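Local coordinates for protein lactaldehyde dehydrogenase (Methanocaldococcus jannaschii, PDB 3PQA) that oxidises lactaldehyde to lactate with NAD as the preferred cofactor, a step in the biosynthesis of coenzyme F420, and works as a homotetramer, at residues Glu12-Ile17 and Pro165-Pro170; Asn195-Thr198 and Val203-Asp206; Val278-Val283 and Ile363-Glu368; Glu324-Val329 and Ala349-Thr354. All blocks are in the same frame, centred on the assembly; numbering follows the deposited sequence.

Interaction 1. Residues Glu12-Ile17 and Pro165-Pro170. With SO4 (sulfate ion), chain G.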
loop_
_atom_site.group_PDB
_atom_site.type_symbol
_atom_site.label_atom_id
_atom_site.label_comp_id
_atom_site.label_asym_id
_atom_site.label_seq_id
_atom_site.Cartn_x
_atom_site.Cartn_y
_atom_site.Cartn_z
ATOM N N GLU B 12 33.344 -0.264 37.815
ATOM C CA GLU B 12 34.360 -0.473 36.799
ATOM C C GLU B 12 34.711 -1.965 36.804
ATOM O O GLU B 12 35.699 -2.380 37.418
ATOM C CB GLU B 12 35.572 0.439 37.058
ATOM C CG GLU B 12 35.256 1.939 36.896
ATOM C CD GLU B 12 36.456 2.861 37.130
ATOM O OE1 GLU B 12 37.370 2.502 37.904
ATOM O OE2 GLU B 12 36.470 3.974 36.550
ATOM N N ASP B 13 33.865 -2.757 36.137
ATOM C CA ASP B 13 33.946 -4.226 36.144
ATOM C C ASP B 13 34.679 -4.831 34.959
ATOM O O ASP B 13 35.394 -5.810 35.110
ATOM C CB ASP B 13 32.550 -4.860 36.132
ATOM C CG ASP B 13 31.710 -4.485 37.325
ATOM O OD1 ASP B 13 32.235 -4.410 38.464
ATOM O OD2 ASP B 13 30.496 -4.301 37.116
ATOM N N MET B 14 34.462 -4.277 33.771
ATOM C CA MET B 14 34.843 -4.952 32.539
ATOM C C MET B 14 35.718 -4.042 31.689
ATOM O O MET B 14 35.363 -2.885 31.445
ATOM C CB MET B 14 33.572 -5.354 31.776
ATOM C CG MET B 14 33.735 -6.394 30.662
ATOM S SD MET B 14 32.143 -6.729 29.802
ATOM C CE MET B 14 31.817 -5.114 29.110
ATOM N N ASP B 15 36.857 -4.570 31.236
ATOM C CA ASP B 15 37.785 -3.824 30.393
ATOM C C ASP B 15 37.176 -3.545 29.027
ATOM O O ASP B 15 36.511 -4.406 28.450
ATOM C CB ASP B 15 39.087 -4.602 30.184
ATOM C CG ASP B 15 40.010 -4.548 31.385
ATOM O OD1 ASP B 15 39.650 -3.906 32.392
ATOM O OD2 ASP B 15 41.103 -5.151 31.306
ATOM N N VAL B 16 37.414 -2.342 28.521
ATOM C CA VAL B 16 37.055 -1.981 27.149
ATOM C C VAL B 16 38.356 -1.634 26.440
ATOM O O VAL B 16 39.103 -0.754 26.891
ATOM C CB VAL B 16 36.074 -0.782 27.087
ATOM C CG1 VAL B 16 35.793 -0.391 25.631
ATOM C CG2 VAL B 16 34.768 -1.092 27.840
ATOM N N ILE B 17 38.614 -2.323 25.331
ATOM C CA ILE B 17 39.923 -2.291 24.673
ATOM C C ILE B 17 39.926 -1.458 23.391
ATOM O O ILE B 17 38.956 -1.474 22.623
ATOM C CB ILE B 17 40.416 -3.739 24.354
ATOM C CG1 ILE B 17 40.358 -4.636 25.602
ATOM C CG2 ILE B 17 41.828 -3.743 23.766
ATOM C CD1 ILE B 17 41.250 -4.197 26.753
ATOM N N PRO B 165 24.468 -4.030 24.323
ATOM C CA PRO B 165 25.431 -3.742 23.267
ATOM C C PRO B 165 26.617 -4.705 23.362
ATOM O O PRO B 165 26.935 -5.190 24.456
ATOM C CB PRO B 165 25.878 -2.322 23.611
ATOM C CG PRO B 165 25.837 -2.292 25.112
ATOM C CD PRO B 165 24.752 -3.252 25.550
ATOM N N SER B 166 27.268 -4.988 22.239
ATOM C CA SER B 166 28.452 -5.834 22.273
ATOM C C SER B 166 29.533 -5.216 23.161
ATOM O O SER B 166 29.843 -4.033 23.040
ATOM C CB SER B 166 29.018 -6.006 20.861
ATOM O OG SER B 166 30.267 -6.683 20.914
ATOM N N SER B 167 30.118 -6.035 24.028
ATOM C CA SER B 167 31.204 -5.592 24.908
ATOM C C SER B 167 32.507 -5.287 24.169
ATOM O O SER B 167 33.439 -4.724 24.750
ATOM C CB SER B 167 31.444 -6.639 25.989
ATOM O OG SER B 167 30.233 -6.914 26.664
ATOM N N LYS B 168 32.563 -5.632 22.884
ATOM C CA LYS B 168 33.757 -5.394 22.076
ATOM C C LYS B 168 33.873 -3.940 21.629
ATOM O O LYS B 168 34.957 -3.478 21.296
ATOM C CB LYS B 168 33.763 -6.329 20.873
ATOM C CG LYS B 168 34.097 -7.753 21.242
ATOM C CD LYS B 168 33.787 -8.692 20.101
ATOM C CE LYS B 168 33.780 -10.129 20.586
ATOM N NZ LYS B 168 33.064 -10.923 19.572
ATOM N N ALA B 169 32.746 -3.226 21.613
ATOM C CA ALA B 169 32.737 -1.797 21.293
ATOM C C ALA B 169 31.519 -1.093 21.889
ATOM O O ALA B 169 30.715 -0.540 21.155
ATOM C CB ALA B 169 32.804 -1.569 19.768
ATOM N N PRO B 170 31.402 -1.092 23.231
ATOM C CA PRO B 170 30.208 -0.572 23.914
ATOM C C PRO B 170 30.147 0.952 24.093
ATOM O O PRO B 170 29.076 1.483 24.389
ATOM C CB PRO B 170 30.290 -1.248 25.290
ATOM C CG PRO B 170 31.766 -1.355 25.550
ATOM C CD PRO B 170 32.428 -1.551 24.192
HETATM S S SO4 G . 29.521 -9.663 24.439
HETATM O O1 SO4 G . 30.540 -9.206 23.502
HETATM O O2 SO4 G . 30.131 -10.056 25.710
HETATM O O3 SO4 G . 28.589 -8.574 24.675
HETATM O O4 SO4 G . 28.820 -10.812 23.884
HETATM O O HOH W 1 36.592 -3.930 23.971
#

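Interaction 2. Residues Asn195-Thr198 and Val203-Asp206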
loop_
_atom_site.group_PDB
_atom_site.type_symbol
_atom_site.label_atom_id
_atom_site.label_comp_id
_atom_site.label_asym_id
_atom_site.label_seq_id
_atom_site.Cartn_x
_atom_site.Cartn_y
_atom_site.Cartn_z
ATOM N N ASN B 195 16.605 0.977 28.548
ATOM C CA ASN B 195 17.580 0.461 29.500
ATOM C C ASN B 195 18.789 -0.166 28.804
ATOM O O ASN B 195 18.674 -1.221 28.186
ATOM C CB ASN B 195 16.928 -0.581 30.415
ATOM C CG ASN B 195 15.621 -0.089 31.049
ATOM O OD1 ASN B 195 15.632 0.460 32.150
ATOM N ND2 ASN B 195 14.491 -0.285 30.354
ATOM N N LEU B 196 19.949 0.475 28.928
ATOM C CA LEU B 196 21.183 -0.101 28.406
ATOM C C LEU B 196 21.787 -1.021 29.460
ATOM O O LEU B 196 22.052 -0.598 30.592
ATOM C CB LEU B 196 22.171 0.995 27.998
ATOM C CG LEU B 196 23.423 0.538 27.237
ATOM C CD1 LEU B 196 23.159 0.172 25.757
ATOM C CD2 LEU B 196 24.503 1.612 27.335
ATOM N N LEU B 197 21.967 -2.283 29.085
ATOM C CA LEU B 197 22.458 -3.321 29.989
ATOM C C LEU B 197 23.801 -3.873 29.483
ATOM O O LEU B 197 23.851 -4.695 28.548
ATOM C CB LEU B 197 21.422 -4.446 30.131
ATOM C CG LEU B 197 19.975 -4.085 30.479
ATOM C CD1 LEU B 197 19.163 -5.352 30.701
ATOM C CD2 LEU B 197 19.916 -3.169 31.714
ATOM N N THR B 198 24.885 -3.399 30.098
ATOM C CA THR B 198 26.229 -3.811 29.706
ATOM C C THR B 198 26.689 -5.024 30.492
ATOM O O THR B 198 26.231 -5.252 31.617
ATOM C CB THR B 198 27.276 -2.656 29.810
ATOM O OG1 THR B 198 27.273 -2.094 31.129
ATOM C CG2 THR B 198 26.967 -1.559 28.780
ATOM N N VAL B 203 25.692 -13.745 29.891
ATOM C CA VAL B 203 24.925 -13.477 31.102
ATOM C C VAL B 203 23.742 -12.538 30.775
ATOM O O VAL B 203 22.578 -12.918 30.915
ATOM C CB VAL B 203 25.825 -12.860 32.202
ATOM C CG1 VAL B 203 25.039 -12.646 33.488
ATOM C CG2 VAL B 203 27.048 -13.744 32.463
ATOM N N VAL B 204 24.066 -11.322 30.339
ATOM C CA VAL B 204 23.091 -10.250 30.137
ATOM C C VAL B 204 22.285 -10.494 28.850
ATOM O O VAL B 204 21.049 -10.446 28.863
ATOM C CB VAL B 204 23.791 -8.867 30.091
ATOM C CG1 VAL B 204 22.782 -7.764 29.830
ATOM C CG2 VAL B 204 24.547 -8.595 31.382
ATOM N N GLY B 205 22.990 -10.766 27.753
ATOM C CA GLY B 205 22.332 -11.118 26.486
ATOM C C GLY B 205 21.460 -12.354 26.650
ATOM O O GLY B 205 20.297 -12.362 26.249
ATOM N N ASP B 206 22.012 -13.390 27.281
ATOM C CA ASP B 206 21.265 -14.622 27.540
ATOM C C ASP B 206 19.981 -14.390 28.351
ATOM O O ASP B 206 18.934 -14.973 28.045
ATOM C CB ASP B 206 22.152 -15.645 28.257
ATOM C CG ASP B 206 21.473 -16.985 28.423
ATOM O OD1 ASP B 206 21.353 -17.714 27.412
ATOM O OD2 ASP B 206 21.044 -17.299 29.553
#

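Interaction 3. Residues Val278-Val283 and Ile363-Glu368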
loop_
_atom_site.group_PDB
_atom_site.type_symbol
_atom_site.label_atom_id
_atom_site.label_comp_id
_atom_site.label_asym_id
_atom_site.label_seq_id
_atom_site.Cartn_x
_atom_site.Cartn_y
_atom_site.Cartn_z
ATOM N N VAL B 278 32.200 -8.767 1.144
ATOM C CA VAL B 278 32.485 -9.733 0.098
ATOM C C VAL B 278 33.117 -10.968 0.754
ATOM O O VAL B 278 34.134 -10.856 1.452
ATOM C CB VAL B 278 33.459 -9.126 -0.943
ATOM C CG1 VAL B 278 34.014 -10.203 -1.913
ATOM C CG2 VAL B 278 32.772 -7.969 -1.706
ATOM N N GLY B 279 32.503 -12.130 0.520
ATOM C CA GLY B 279 32.968 -13.416 1.069
ATOM C C GLY B 279 33.709 -14.258 0.048
ATOM O O GLY B 279 34.594 -15.054 0.406
ATOM N N MET B 280 33.326 -14.130 -1.217
ATOM C CA MET B 280 34.052 -14.803 -2.308
ATOM C C MET B 280 33.770 -14.064 -3.599
ATOM O O MET B 280 32.718 -13.426 -3.737
ATOM C CB MET B 280 33.668 -16.307 -2.408
ATOM C CG MET B 280 32.224 -16.649 -2.842
ATOM S SD MET B 280 31.826 -18.444 -2.896
ATOM C CE MET B 280 30.662 -18.600 -1.516
ATOM N N ILE B 281 34.720 -14.110 -4.527
ATOM C CA ILE B 281 34.496 -13.532 -5.858
ATOM C C ILE B 281 34.570 -14.698 -6.830
ATOM O O ILE B 281 35.569 -15.440 -6.819
ATOM C CB ILE B 281 35.556 -12.444 -6.233
ATOM C CG1 ILE B 281 35.513 -11.285 -5.231
ATOM C CG2 ILE B 281 35.358 -11.935 -7.684
ATOM C CD1 ILE B 281 36.591 -10.223 -5.444
ATOM N N LEU B 282 33.504 -14.876 -7.614
ATOM C CA LEU B 282 33.488 -15.807 -8.736
ATOM C C LEU B 282 33.703 -14.997 -10.008
ATOM O O LEU B 282 32.995 -14.021 -10.253
ATOM C CB LEU B 282 32.169 -16.592 -8.780
ATOM C CG LEU B 282 31.677 -17.174 -7.452
ATOM C CD1 LEU B 282 30.360 -17.925 -7.649
ATOM C CD2 LEU B 282 32.734 -18.092 -6.862
ATOM N N VAL B 283 34.692 -15.387 -10.805
ATOM C CA VAL B 283 35.032 -14.630 -12.002
ATOM C C VAL B 283 35.145 -15.561 -13.201
ATOM O O VAL B 283 35.687 -16.659 -13.096
ATOM C CB VAL B 283 36.318 -13.756 -11.799
ATOM C CG1 VAL B 283 37.545 -14.616 -11.440
ATOM C CG2 VAL B 283 36.581 -12.865 -13.018
ATOM N N ILE B 363 38.148 -24.073 2.042
ATOM C CA ILE B 363 37.551 -23.672 3.323
ATOM C C ILE B 363 36.981 -22.236 3.326
ATOM O O ILE B 363 35.952 -21.976 3.957
ATOM C CB ILE B 363 38.551 -23.897 4.517
ATOM C CG1 ILE B 363 37.868 -23.708 5.875
ATOM C CG2 ILE B 363 39.789 -23.018 4.390
ATOM C CD1 ILE B 363 36.850 -24.789 6.214
ATOM N N LEU B 364 37.633 -21.322 2.604
ATOM C CA LEU B 364 37.188 -19.923 2.565
ATOM C C LEU B 364 35.823 -19.748 1.904
ATOM O O LEU B 364 35.106 -18.796 2.205
ATOM C CB LEU B 364 38.211 -19.033 1.855
ATOM C CG LEU B 364 39.567 -18.852 2.538
ATOM C CD1 LEU B 364 40.531 -18.059 1.658
ATOM C CD2 LEU B 364 39.411 -18.203 3.902
ATOM N N CYS B 365 35.469 -20.658 1.003
ATOM C CA CYS B 365 34.157 -20.611 0.336
ATOM C C CYS B 365 32.996 -20.995 1.275
ATOM O O CYS B 365 31.825 -20.826 0.929
ATOM C CB CYS B 365 34.146 -21.506 -0.904
ATOM S SG CYS B 365 35.318 -21.011 -2.171
ATOM N N LYS B 366 33.325 -21.525 2.452
ATOM C CA LYS B 366 32.308 -21.982 3.385
ATOM C C LYS B 366 32.383 -21.255 4.721
ATOM O O LYS B 366 31.540 -21.459 5.583
ATOM C CB LYS B 366 32.434 -23.498 3.617
ATOM C CG LYS B 366 32.099 -24.363 2.403
ATOM C CD LYS B 366 30.602 -24.248 2.013
ATOM C CE LYS B 366 30.165 -25.338 1.009
ATOM N NZ LYS B 366 30.146 -26.708 1.612
ATOM N N THR B 367 33.379 -20.394 4.883
ATOM C CA THR B 367 33.675 -19.813 6.188
ATOM C C THR B 367 33.536 -18.296 6.172
ATOM O O THR B 367 34.203 -17.607 5.388
ATOM C CB THR B 367 35.106 -20.207 6.650
ATOM O OG1 THR B 367 35.249 -21.633 6.612
ATOM C CG2 THR B 367 35.404 -19.699 8.063
ATOM N N GLU B 368 32.669 -17.774 7.037
ATOM C CA GLU B 368 32.595 -16.329 7.246
ATOM C C GLU B 368 33.744 -15.899 8.156
ATOM O O GLU B 368 33.749 -16.227 9.351
ATOM C CB GLU B 368 31.249 -15.912 7.855
ATOM C CG GLU B 368 31.110 -14.400 8.008
ATOM C CD GLU B 368 29.773 -13.955 8.598
ATOM O OE1 GLU B 368 29.204 -14.671 9.451
ATOM O OE2 GLU B 368 29.300 -12.877 8.213
HETATM O O HOH W 2 35.285 -16.083 2.797
#

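Interaction 4. Residues Glu324-Val329 and Ala349-Thr354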
loop_
_atom_site.group_PDB
_atom_site.type_symbol
_atom_site.label_atom_id
_atom_site.label_comp_id
_atom_site.label_asym_id
_atom_site.label_seq_id
_atom_site.Cartn_x
_atom_site.Cartn_y
_atom_site.Cartn_z
ATOM N N GLU B 324 44.113 -13.972 15.117
ATOM C CA GLU B 324 44.872 -15.223 15.202
ATOM C C GLU B 324 44.087 -16.360 14.569
ATOM O O GLU B 324 44.640 -17.182 13.846
ATOM C CB GLU B 324 45.216 -15.559 16.662
ATOM C CG GLU B 324 46.207 -14.585 17.298
ATOM C CD GLU B 324 46.401 -14.788 18.804
ATOM O OE1 GLU B 324 45.476 -15.290 19.485
ATOM O OE2 GLU B 324 47.488 -14.420 19.305
ATOM N N TRP B 325 42.787 -16.400 14.843
ATOM C CA TRP B 325 41.919 -17.375 14.224
ATOM C C TRP B 325 41.928 -17.208 12.695
ATOM O O TRP B 325 42.052 -18.190 11.970
ATOM C CB TRP B 325 40.503 -17.272 14.788
ATOM C CG TRP B 325 39.530 -18.179 14.121
ATOM C CD1 TRP B 325 39.338 -19.511 14.368
ATOM C CD2 TRP B 325 38.604 -17.824 13.081
ATOM N NE1 TRP B 325 38.347 -20.005 13.548
ATOM C CE2 TRP B 325 37.879 -18.990 12.751
ATOM C CE3 TRP B 325 38.315 -16.632 12.406
ATOM C CZ2 TRP B 325 36.881 -19.001 11.761
ATOM C CZ3 TRP B 325 37.317 -16.642 11.423
ATOM C CH2 TRP B 325 36.614 -17.819 11.116
ATOM N N VAL B 326 41.817 -15.966 12.221
ATOM C CA VAL B 326 41.806 -15.680 10.774
ATOM C C VAL B 326 43.101 -16.168 10.114
ATOM O O VAL B 326 43.077 -16.739 9.025
ATOM C CB VAL B 326 41.586 -14.174 10.479
ATOM C CG1 VAL B 326 41.767 -13.874 8.989
ATOM C CG2 VAL B 326 40.187 -13.746 10.908
ATOM N N GLU B 327 44.215 -15.927 10.803
ATOM C CA GLU B 327 45.534 -16.386 10.386
ATOM C C GLU B 327 45.547 -17.895 10.154
ATOM O O GLU B 327 46.079 -18.366 9.150
ATOM C CB GLU B 327 46.549 -16.003 11.459
ATOM C CG GLU B 327 48.001 -16.330 11.159
ATOM C CD GLU B 327 48.929 -15.682 12.175
ATOM O OE1 GLU B 327 48.805 -15.963 13.391
ATOM O OE2 GLU B 327 49.778 -14.877 11.756
ATOM N N LYS B 328 44.950 -18.636 11.087
ATOM C CA LYS B 328 44.862 -20.093 11.011
ATOM C C LYS B 328 44.008 -20.567 9.842
ATOM O O LYS B 328 44.320 -21.575 9.208
ATOM C CB LYS B 328 44.318 -20.672 12.315
ATOM C CG LYS B 328 45.323 -20.701 13.436
ATOM C CD LYS B 328 44.636 -20.886 14.770
ATOM C CE LYS B 328 45.635 -20.792 15.901
ATOM N NZ LYS B 328 44.950 -20.542 17.190
ATOM N N VAL B 329 42.926 -19.839 9.572
ATOM C CA VAL B 329 42.035 -20.168 8.470
ATOM C C VAL B 329 42.753 -19.934 7.142
ATOM O O VAL B 329 42.648 -20.744 6.219
ATOM C CB VAL B 329 40.718 -19.350 8.540
ATOM C CG1 VAL B 329 39.837 -19.644 7.348
ATOM C CG2 VAL B 329 39.961 -19.663 9.837
ATOM N N ALA B 349 46.375 -7.343 16.036
ATOM C CA ALA B 349 45.043 -7.440 15.441
ATOM C C ALA B 349 44.947 -6.792 14.051
ATOM O O ALA B 349 43.914 -6.911 13.373
ATOM C CB ALA B 349 43.990 -6.871 16.389
ATOM N N LEU B 350 46.011 -6.108 13.631
ATOM C CA LEU B 350 46.029 -5.452 12.329
ATOM C C LEU B 350 46.265 -6.488 11.224
ATOM O O LEU B 350 47.373 -7.015 11.059
ATOM C CB LEU B 350 47.057 -4.312 12.286
ATOM C CG LEU B 350 47.009 -3.352 11.091
ATOM C CD1 LEU B 350 45.670 -2.598 11.027
ATOM C CD2 LEU B 350 48.168 -2.357 11.129
ATOM N N PHE B 351 45.204 -6.795 10.485
ATOM C CA PHE B 351 45.270 -7.825 9.458
ATOM C C PHE B 351 45.301 -7.190 8.079
ATOM O O PHE B 351 44.407 -6.416 7.721
ATOM C CB PHE B 351 44.101 -8.806 9.578
ATOM C CG PHE B 351 44.438 -10.193 9.112
ATOM C CD1 PHE B 351 44.550 -10.476 7.756
ATOM C CD2 PHE B 351 44.677 -11.208 10.038
ATOM C CE1 PHE B 351 44.874 -11.747 7.315
ATOM C CE2 PHE B 351 45.026 -12.487 9.612
ATOM C CZ PHE B 351 45.118 -12.761 8.242
ATOM N N TYR B 352 46.321 -7.532 7.295
ATOM C CA TYR B 352 46.510 -6.877 6.004
ATOM C C TYR B 352 45.599 -7.455 4.923
ATOM O O TYR B 352 45.270 -8.648 4.963
ATOM C CB TYR B 352 47.998 -6.920 5.602
ATOM C CG TYR B 352 48.805 -5.988 6.474
ATOM C CD1 TYR B 352 49.138 -6.345 7.784
ATOM C CD2 TYR B 352 49.177 -4.731 6.015
ATOM C CE1 TYR B 352 49.838 -5.473 8.608
ATOM C CE2 TYR B 352 49.885 -3.851 6.826
ATOM C CZ TYR B 352 50.204 -4.227 8.125
ATOM O OH TYR B 352 50.911 -3.367 8.936
ATOM N N PRO B 353 45.166 -6.605 3.972
ATOM C CA PRO B 353 44.392 -7.083 2.825
ATOM C C PRO B 353 45.019 -8.352 2.233
ATOM O O PRO B 353 46.209 -8.366 1.879
ATOM C CB PRO B 353 44.451 -5.897 1.864
ATOM C CG PRO B 353 44.396 -4.717 2.794
ATOM C CD PRO B 353 45.258 -5.133 3.980
ATOM N N THR B 354 44.215 -9.410 2.178
ATOM C CA THR B 354 44.674 -10.752 1.813
ATOM C C THR B 354 43.792 -11.302 0.687
ATOM O O THR B 354 42.562 -11.246 0.756
ATOM C CB THR B 354 44.675 -11.677 3.054
ATOM O OG1 THR B 354 45.646 -11.194 3.993
ATOM C CG2 THR B 354 45.005 -13.119 2.690
#

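Interaction 1. Residues Glu12-Ile17 and Pro165-Pro170
Met14 shows how one flexible side chain can bridge a strand and a loop that lie far apart in sequence. Its CB points at the loop, and CG, anti to the backbone N (chi1 -164°), carries the chain on toward Ser167. SD then comes to 3.7 Å from Ser167 OG. A bend at chi3 lays the terminal CE alongside the serine, 3.4 Å from Ser167 OG. CE also presses on Ser167 CB at 3.5 Å, closer than carbons usually approach. An alanine here would probably open a gap between strand and loop and leave Ser167 CB and OG without the thioether end of Met14 against them.

Further along the strand the two methyls of Val16 share the Pro170 ring: CG2 meets Pro170 CG at 3.8 Å, and CG1 meets Pro170 CD at the same separation. A water accepts from Ile17 N and can donate to Lys168 O or, weakly, Ser167 O, with further acceptors nearby competing for its protons. The loop turns through a type I beta turn, Ser166 to Ala169, with Ser166 OG closing an ST turn on Lys168 N. Ser167 N donates to a sulfate, probably from the crystallisation liquor, at O3 (3.0 Å) and O1. His164 and Gly201 complete this anion site after strand 160-165, consistent with where aldehyde dehydrogenases receive the cofactor's adenosine ribose.

Interaction 2. Residues Asn195-Thr198 and Val203-Asp206
Val204 carries this contact, its two methyls divided between two consecutive residues just past the end of a strand. CG1, anti to the backbone N (chi1 178°), touches both the backbone and the side chain of Leu197, 3.5 Å from Leu197 O and 3.6 Å from Leu197 CB. CG2 turns to the next residue and stops 3.8 Å from Thr198 O. Against these two residues the valine meets mainly backbone oxygens, with Leu197 CB the one side-chain atom close to it.

Leu197 explains why. Its CG is anti to its own carbonyl carbon (chi1 -51°), which leaves CB as the atom that meets Val204, while the leucine side chain also packs on Ala39 of helix 33-44. The carbonyl touched by Val204 is not left to apolar company alone, because Leu197 O accepts a hydrogen bond from His164 ND1, and Val204 packs on that same histidine. Thr198 contributes through its backbone oxygen; its CB points away from the helix, and OG1 is hydrogen-bonded to Pro29 O.

Helix 201-210 has a wider, pi-type turn at 203-205, just where the valine faces the residues leaving the strand. Leu31 packs on both Leu197 and Val204. The chain here leaves strand 194-196, which runs parallel to 160-165 at the edge of the sheet, and enters the helix that leads on to strand 216-220. A short turn from strand end into crossover helix of this kind belongs to the Rossmann-like cofactor-binding domain of aldehyde dehydrogenases.

Interaction 3. Residues Val278-Val283 and Ile363-Glu368
In the alpha/beta catalytic domain, the strand that follows Cys275, probably the catalytic cysteine, is met by a loop near Gly279 and Met280, which face Leu364 and Cys365. Met280 makes the direct touch. Its CG sits between the backbone N and the carbonyl carbon (chi1 67°), and a bend at SD swings CE to 3.5 Å from Cys365 O. SD itself lies 4.3 Å from Cys365 CB, a looser apolar approach.

Beside it two carbonyls face each other, Gly279 O and Leu364 O, 4.2 Å apart. A water lies between them, 2.7 Å from Gly279 O and 2.8 Å from Leu364 O, able to donate to either, although it has more acceptors near it than protons.

The loop keeps its shape through Ile363 O, gripped by two donors from opposite faces of its plane. Lys366 N is one, and Thr367 OG1 is the other, at 2.8 Å and 41° above the plane. Around the contact, strand 278-284 runs between the parallel strands 246-250 and 373-379; Cys365 packs on Ile377 of the latter, while Leu364 turns to Val329 and Ala333 of helix 320-335.

Interaction 4. Residues Glu324-Val329 and Ala349-Thr354
Val326 is the first residue of the helical segment to reach Phe351, and it does so with one methyl. CG1, anti to the backbone N (chi1 172°), lies over a face of the phenyl ring in a CH-pi contact, 3.9 Å from the Phe351 ring centroid and 25° off the normal. The methyl is offset toward the rim, with CG1 3.6 Å from Phe351 CE2 and equally near CZ. Val326 also packs on Ala371 and Val373.

Glu327 comes next, its backbone N approaching Phe351 CE2 obliquely at 3.7 Å. Its CB stays near the same ring corner, while OE1 turns to a salt bridge with Arg346, a residue that also packs on Phe351. This is helix-on-sheet packing in an alpha/beta domain: helix 320-335 lies against strands 350-357 and 373-379, with Phe351 of the former strand touching both Val326 of the helix and Val373 of the latter. A serine in place of Phe351 would probably open a gap beneath Val326 and leave its methyl without the ring face.

Val329, last of the segment, reaches back one turn: its N donates to Trp325 O, and its CG2 sits 3.6 Å above the indole plane of Trp325, toward the rim. His322 meets the same indole.

Overall arrangement
The four contacts form two pairs, one in each half of the alpha/beta architecture. Interactions 1 and 2 come first along the chain and touch directly, with centres 12 Å apart: Pro165, at the end of strand 160-165, packs on Leu196, Leu197 and Thr198. Both belong to the cofactor-binding part. Interactions 3 and 4, centres 15 Å apart, share the catalytic-domain sheet; interaction 4 is nested inside the loop closed by interaction 3, and helix 320-335 joins them through Val329 against Leu364 and Trp325 against Thr367. Between the pairs, centres lie 22 to 33 Å apart; the two pairs do not touch, so each serves mainly its own domain.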